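Lin1944 protein (Listeria innocua, PDB 3D7L) is of unknown function but is probably an oxidoreductase of the short-chain dehydrogenase/reductase family. Local coordinates at residues Ile43-Tyr53 with Ser88-Leu99. Sequence-based numbering, arbitrary orientation.
Sequences ITNIDSIKKMY and SKLGGQINLVLL
Two helices packed on one face of the parallel Rossmann-type sheet meet where Leu99 of helix 79-100 enters helix 46-56 as a knob, in a hole made by Ile46, Ile49, Lys50 and Tyr53. Its CD1 lies 3.8 Å from Ile49 CG2, while CD2 runs against the aliphatic part of Lys50. With Ile49 CG2 anti to the backbone N and CG1 beside it (chi1 -68°), CG2 packs on Leu99 and, together with CG1, on Leu96 CD2 (3.9 Å from CG1), while CD1 carries on to Asn95 CB. CE of Met52, present as selenomethionine, also touches that leucine methyl, and lies over the centre of one face of the Tyr53 ring. Toward the C-terminal end of the two segments, Tyr53 OH donates to Leu96 O (2.7 Å), arriving 26° from the carbonyl plane.

The sheet has the 3-2-1-4-5-6-7 strand order of the short-chain dehydrogenase/reductase fold; Leu7 and Ile9 of strand 5-9 lie beneath Met52, Tyr53 and Leu96. Ahead of helix 46-56 the chain closes on Gly92, whose CA comes within 3.4 Å of Ile43 O in a CH...O contact. A water donates to the same carbonyl and accepts from Asn95 ND2 (2.9 Å), bridging the segments. Ile43 CD1 ends 3.6 Å from Ser88 O and close to Ser88 OG, which is hydrogen-bonded to Ser68 N. On helix 79-100, Asn95 and Leu99 also pack against Pro79 of the second subunit.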
ATOM      1  N   ILE D  43     -18.292   0.472   1.607  1.00 26.30           N
ATOM      2  CA  ILE D  43     -17.118   0.876   0.844  1.00 26.43           C
ATOM      3  C   ILE D  43     -16.431  -0.316   0.196  1.00 27.22           C
ATOM      4  O   ILE D  43     -15.563  -0.112  -0.669  1.00 28.45           O
ATOM      5  CB  ILE D  43     -16.066   1.671   1.689  1.00 26.19           C
ATOM      6  CG1 ILE D  43     -15.383   0.758   2.723  1.00 25.85           C
ATOM      7  CG2 ILE D  43     -16.683   2.965   2.284  1.00 26.69           C
ATOM      8  CD1 ILE D  43     -14.248   1.422   3.557  1.00 27.00           C
ATOM      9  N   THR D  44     -16.760  -1.532   0.637  1.00 27.00           N
ATOM     10  CA  THR D  44     -16.239  -2.753  -0.030  1.00 27.72           C
ATOM     11  C   THR D  44     -16.993  -3.084  -1.325  1.00 28.75           C
ATOM     12  O   THR D  44     -16.593  -3.988  -2.080  1.00 29.65           O
ATOM     13  CB  THR D  44     -16.238  -4.009   0.864  1.00 27.04           C
ATOM     14  OG1 THR D  44     -17.563  -4.521   0.956  1.00 27.06           O
ATOM     15  CG2 THR D  44     -15.688  -3.725   2.264  1.00 27.28           C
ATOM     16  N   ASN D  45     -18.073  -2.351  -1.587  1.00 29.09           N
ATOM     17  CA  ASN D  45     -18.903  -2.608  -2.740  1.00 29.90           C
ATOM     18  C   ASN D  45     -18.945  -1.381  -3.665  1.00 30.61           C
ATOM     19  O   ASN D  45     -19.437  -0.315  -3.282  1.00 29.88           O
ATOM     20  CB  ASN D  45     -20.285  -3.050  -2.239  1.00 30.38           C
ATOM     21  CG  ASN D  45     -21.237  -3.407  -3.349  1.00 31.12           C
ATOM     22  OD1 ASN D  45     -21.675  -2.538  -4.123  1.00 33.74           O
ATOM     23  ND2 ASN D  45     -21.603  -4.681  -3.416  1.00 28.79           N
ATOM     24  N   ILE D  46     -18.393  -1.546  -4.870  1.00 31.63           N
ATOM     25  CA  ILE D  46     -18.314  -0.509  -5.917  1.00 32.11           C
ATOM     26  C   ILE D  46     -19.664   0.147  -6.261  1.00 32.25           C
ATOM     27  O   ILE D  46     -19.778   1.382  -6.253  1.00 32.70           O
ATOM     28  CB  ILE D  46     -17.675  -1.103  -7.201  1.00 32.96           C
ATOM     29  CG1 ILE D  46     -16.211  -1.483  -6.950  1.00 34.59           C
ATOM     30  CG2 ILE D  46     -17.746  -0.147  -8.381  1.00 33.60           C
ATOM     31  CD1 ILE D  46     -15.718  -2.623  -7.857  1.00 38.74           C
ATOM     32  N   ASP D  47     -20.693  -0.653  -6.555  1.00 32.15           N
ATOM     33  CA  ASP D  47     -21.998  -0.075  -6.892  1.00 31.82           C
ATOM     34  C   ASP D  47     -22.584   0.730  -5.742  1.00 31.18           C
ATOM     35  O   ASP D  47     -23.178   1.770  -5.972  1.00 30.79           O
ATOM     36  CB  ASP D  47     -22.986  -1.127  -7.374  1.00 32.81           C
ATOM     37  CG  ASP D  47     -22.558  -1.746  -8.679  1.00 35.98           C
ATOM     38  OD1 ASP D  47     -22.974  -1.240  -9.745  1.00 40.07           O
ATOM     39  OD2 ASP D  47     -21.766  -2.710  -8.633  1.00 40.82           O
ATOM     40  N   SER D  48     -22.388   0.254  -4.517  1.00 30.27           N
ATOM     41  CA  SER D  48     -22.786   0.975  -3.316  1.00 30.54           C
ATOM     42  C   SER D  48     -22.100   2.359  -3.202  1.00 30.60           C
ATOM     43  O   SER D  48     -22.735   3.359  -2.860  1.00 30.39           O
ATOM     44  CB  SER D  48     -22.481   0.111  -2.085  1.00 30.75           C
ATOM     45  OG  SER D  48     -22.683   0.827  -0.884  1.00 31.18           O
ATOM     46  N   ILE D  49     -20.802   2.431  -3.490  1.00 30.42           N
ATOM     47  CA  ILE D  49     -20.133   3.736  -3.484  1.00 29.57           C
ATOM     48  C   ILE D  49     -20.743   4.656  -4.551  1.00 29.81           C
ATOM     49  O   ILE D  49     -21.002   5.845  -4.301  1.00 29.33           O
ATOM     50  CB  ILE D  49     -18.593   3.617  -3.685  1.00 29.13           C
ATOM     51  CG1 ILE D  49     -17.930   2.953  -2.471  1.00 27.61           C
ATOM     52  CG2 ILE D  49     -17.975   4.978  -3.929  1.00 27.43           C
ATOM     53  CD1 ILE D  49     -16.651   2.263  -2.801  1.00 26.90           C
ATOM     54  N   LYS D  50     -20.947   4.116  -5.743  1.00 29.81           N
ATOM     55  CA  LYS D  50     -21.519   4.912  -6.829  1.00 30.39           C
ATOM     56  C   LYS D  50     -22.899   5.426  -6.470  1.00 30.31           C
ATOM     57  O   LYS D  50     -23.202   6.599  -6.742  1.00 29.66           O
ATOM     58  CB  LYS D  50     -21.564   4.135  -8.135  1.00 30.05           C
ATOM     59  CG  LYS D  50     -20.247   3.496  -8.436  1.00 31.63           C
ATOM     60  CD  LYS D  50     -19.920   3.538  -9.888  1.00 37.39           C
ATOM     61  CE  LYS D  50     -20.387   2.299 -10.609  1.00 37.44           C
ATOM     62  NZ  LYS D  50     -19.251   1.790 -11.459  1.00 39.99           N
ATOM     63  N   LYS D  51     -23.718   4.571  -5.850  1.00 30.40           N
ATOM     64  CA  LYS D  51     -25.051   5.002  -5.407  1.00 31.65           C
ATOM     65  C   LYS D  51     -24.955   6.142  -4.392  1.00 30.89           C
ATOM     66  O   LYS D  51     -25.692   7.129  -4.485  1.00 30.70           O
ATOM     67  CB  LYS D  51     -25.845   3.843  -4.800  1.00 32.13           C
ATOM     68  CG  LYS D  51     -27.219   3.626  -5.415  1.00 36.12           C
ATOM     69  CD  LYS D  51     -28.243   4.699  -5.034  1.00 39.49           C
ATOM     70  CE  LYS D  51     -29.454   4.636  -5.972  1.00 42.98           C
ATOM     71  NZ  LYS D  51     -30.401   3.471  -5.729  1.00 45.35           N
HETATM   72  N   MSE D  52     -24.048   6.001  -3.425  1.00 30.38           N
HETATM   73  CA  MSE D  52     -23.832   7.057  -2.440  1.00 30.66           C
HETATM   74  C   MSE D  52     -23.560   8.391  -3.124  1.00 29.15           C
HETATM   75  O   MSE D  52     -24.203   9.385  -2.811  1.00 28.45           O
HETATM   76  CB  MSE D  52     -22.718   6.703  -1.453  1.00 30.55           C
HETATM   77  CG  MSE D  52     -22.408   7.850  -0.469  1.00 30.76           C
HETATM   78 SE   MSE D  52     -20.716   7.702   0.401  0.65 34.87          SE
HETATM   79  CE  MSE D  52     -19.534   7.881  -1.110  1.00 30.65           C
ATOM     80  N   TYR D  53     -22.634   8.398  -4.076  1.00 28.88           N
ATOM     81  CA  TYR D  53     -22.265   9.632  -4.775  1.00 28.94           C
ATOM     82  C   TYR D  53     -23.388  10.240  -5.645  1.00 29.17           C
ATOM     83  O   TYR D  53     -23.462  11.471  -5.779  1.00 29.01           O
ATOM     84  CB  TYR D  53     -20.982   9.433  -5.601  1.00 28.64           C
ATOM     85  CG  TYR D  53     -19.694   9.449  -4.794  1.00 29.29           C
ATOM     86  CD1 TYR D  53     -19.432  10.467  -3.855  1.00 28.67           C
ATOM     87  CD2 TYR D  53     -18.722   8.454  -4.979  1.00 28.19           C
ATOM     88  CE1 TYR D  53     -18.233  10.474  -3.115  1.00 28.22           C
ATOM     89  CE2 TYR D  53     -17.536   8.457  -4.245  1.00 26.77           C
ATOM     90  CZ  TYR D  53     -17.293   9.470  -3.325  1.00 27.50           C
ATOM     91  OH  TYR D  53     -16.100   9.452  -2.617  1.00 28.53           O
ATOM     92  N   SER D  88     -11.219  -3.061   2.126  1.00 30.93           N
ATOM     93  CA  SER D  88     -11.778  -2.041   3.029  1.00 30.70           C
ATOM     94  C   SER D  88     -10.869  -0.819   3.295  1.00 30.49           C
ATOM     95  O   SER D  88     -10.965   0.174   2.577  1.00 30.66           O
ATOM     96  CB  SER D  88     -12.261  -2.681   4.334  1.00 30.38           C
ATOM     97  OG  SER D  88     -12.973  -1.733   5.124  1.00 31.35           O
ATOM     98  N   LYS D  89      -9.994  -0.887   4.302  1.00 29.64           N
ATOM     99  CA  LYS D  89      -9.111   0.231   4.606  1.00 29.74           C
ATOM    100  C   LYS D  89      -8.285   0.619   3.386  1.00 29.74           C
ATOM    101  O   LYS D  89      -8.044   1.804   3.169  1.00 30.16           O
ATOM    102  CB  LYS D  89      -8.190  -0.078   5.799  1.00 29.79           C
ATOM    103  CG  LYS D  89      -7.212   1.046   6.200  1.00 30.66           C
ATOM    104  CD  LYS D  89      -7.924   2.175   6.920  1.00 35.07           C
ATOM    105  CE  LYS D  89      -6.973   3.262   7.399  1.00 36.77           C
ATOM    106  NZ  LYS D  89      -6.112   2.790   8.496  1.00 37.19           N
ATOM    107  N   LEU D  90      -7.848  -0.372   2.608  1.00 29.21           N
ATOM    108  CA  LEU D  90      -7.031  -0.117   1.414  1.00 29.31           C
ATOM    109  C   LEU D  90      -7.898   0.258   0.204  1.00 29.74           C
ATOM    110  O   LEU D  90      -7.955   1.422  -0.193  1.00 29.56           O
ATOM    111  CB  LEU D  90      -6.133  -1.318   1.081  1.00 28.77           C
ATOM    112  CG  LEU D  90      -4.987  -1.096   0.067  1.00 28.63           C
ATOM    113  CD1 LEU D  90      -3.900  -2.167   0.263  1.00 25.58           C
ATOM    114  CD2 LEU D  90      -5.460  -1.061  -1.380  1.00 26.03           C
ATOM    115  N   GLY D  91      -8.586  -0.742  -0.349  1.00 30.32           N
ATOM    116  CA  GLY D  91      -9.294  -0.623  -1.622  1.00 29.44           C
ATOM    117  C   GLY D  91     -10.548   0.199  -1.494  1.00 29.51           C
ATOM    118  O   GLY D  91     -10.921   0.868  -2.431  1.00 29.32           O
ATOM    119  N   GLY D  92     -11.207   0.120  -0.336  1.00 29.40           N
ATOM    120  CA  GLY D  92     -12.396   0.893  -0.054  1.00 29.10           C
ATOM    121  C   GLY D  92     -12.112   2.378  -0.070  1.00 29.57           C
ATOM    122  O   GLY D  92     -12.817   3.121  -0.757  1.00 30.75           O
ATOM    123  N   GLN D  93     -11.059   2.823   0.632  1.00 28.54           N
ATOM    124  CA  GLN D  93     -10.717   4.253   0.640  1.00 27.89           C
ATOM    125  C   GLN D  93     -10.242   4.748  -0.737  1.00 27.30           C
ATOM    126  O   GLN D  93     -10.566   5.867  -1.155  1.00 27.18           O
ATOM    127  CB  GLN D  93      -9.662   4.574   1.693  1.00 28.13           C
ATOM    128  CG  GLN D  93     -10.099   4.432   3.123  1.00 26.24           C
ATOM    129  CD  GLN D  93      -9.149   5.199   4.050  1.00 28.30           C
ATOM    130  OE1 GLN D  93      -9.430   6.340   4.429  1.00 25.42           O
ATOM    131  NE2 GLN D  93      -8.007   4.579   4.397  1.00 23.37           N
ATOM    132  N   ILE D  94      -9.506   3.913  -1.452  1.00 26.32           N
ATOM    133  CA  ILE D  94      -9.013   4.320  -2.767  1.00 25.89           C
ATOM    134  C   ILE D  94     -10.154   4.446  -3.774  1.00 26.51           C
ATOM    135  O   ILE D  94     -10.220   5.434  -4.534  1.00 27.60           O
ATOM    136  CB  ILE D  94      -7.802   3.453  -3.233  1.00 25.71           C
ATOM    137  CG1 ILE D  94      -6.554   3.873  -2.402  1.00 26.17           C
ATOM    138  CG2 ILE D  94      -7.532   3.640  -4.728  1.00 23.74           C
ATOM    139  CD1 ILE D  94      -5.381   2.959  -2.453  1.00 28.63           C
ATOM    140  N   ASN D  95     -11.084   3.496  -3.717  1.00 26.26           N
ATOM    141  CA  ASN D  95     -12.282   3.528  -4.546  1.00 26.39           C
ATOM    142  C   ASN D  95     -13.139   4.745  -4.281  1.00 26.64           C
ATOM    143  O   ASN D  95     -13.723   5.301  -5.215  1.00 27.02           O
ATOM    144  CB  ASN D  95     -13.069   2.209  -4.450  1.00 26.59           C
ATOM    145  CG  ASN D  95     -12.364   1.063  -5.201  1.00 27.27           C
ATOM    146  OD1 ASN D  95     -11.414   1.306  -5.927  1.00 28.73           O
ATOM    147  ND2 ASN D  95     -12.818  -0.169  -5.008  1.00 25.64           N
ATOM    148  N   LEU D  96     -13.188   5.218  -3.035  1.00 26.79           N
ATOM    149  CA  LEU D  96     -13.899   6.484  -2.792  1.00 26.83           C
ATOM    150  C   LEU D  96     -13.292   7.627  -3.602  1.00 26.90           C
ATOM    151  O   LEU D  96     -13.995   8.562  -3.986  1.00 26.94           O
ATOM    152  CB  LEU D  96     -13.927   6.861  -1.313  1.00 26.42           C
ATOM    153  CG  LEU D  96     -14.610   5.951  -0.303  1.00 27.49           C
ATOM    154  CD1 LEU D  96     -14.257   6.495   1.066  1.00 28.56           C
ATOM    155  CD2 LEU D  96     -16.148   5.819  -0.485  1.00 26.74           C
ATOM    156  N   VAL D  97     -11.981   7.565  -3.838  1.00 27.14           N
ATOM    157  CA  VAL D  97     -11.302   8.553  -4.685  1.00 26.79           C
ATOM    158  C   VAL D  97     -11.575   8.254  -6.164  1.00 27.14           C
ATOM    159  O   VAL D  97     -12.013   9.144  -6.908  1.00 27.57           O
ATOM    160  CB  VAL D  97      -9.779   8.601  -4.404  1.00 26.84           C
ATOM    161  CG1 VAL D  97      -9.073   9.433  -5.434  1.00 26.43           C
ATOM    162  CG2 VAL D  97      -9.508   9.100  -2.985  1.00 25.88           C
ATOM    163  N   LEU D  98     -11.350   7.011  -6.590  1.00 25.75           N
ATOM    164  CA  LEU D  98     -11.555   6.691  -8.008  1.00 26.72           C
ATOM    165  C   LEU D  98     -12.988   6.976  -8.479  1.00 26.51           C
ATOM    166  O   LEU D  98     -13.199   7.326  -9.641  1.00 28.02           O
ATOM    167  CB  LEU D  98     -11.173   5.237  -8.335  1.00 25.52           C
ATOM    168  CG  LEU D  98      -9.742   4.829  -7.943  1.00 25.68           C
ATOM    169  CD1 LEU D  98      -9.506   3.405  -8.329  1.00 26.22           C
ATOM    170  CD2 LEU D  98      -8.681   5.732  -8.581  1.00 26.00           C
ATOM    171  N   LEU D  99     -13.962   6.794  -7.600  1.00 26.14           N
ATOM    172  CA  LEU D  99     -15.383   6.997  -7.964  1.00 26.23           C
ATOM    173  C   LEU D  99     -15.958   8.389  -7.603  1.00 26.48           C
ATOM    174  O   LEU D  99     -17.043   8.742  -8.058  1.00 25.88           O
ATOM    175  CB  LEU D  99     -16.251   5.868  -7.395  1.00 25.71           C
ATOM    176  CG  LEU D  99     -15.856   4.452  -7.848  1.00 26.36           C
ATOM    177  CD1 LEU D  99     -16.447   3.365  -6.963  1.00 25.23           C
ATOM    178  CD2 LEU D  99     -16.181   4.178  -9.320  1.00 25.30           C
TER
HETATM  179  O   HOH W   1     -14.828  -0.954  -3.116  1.00 33.36           O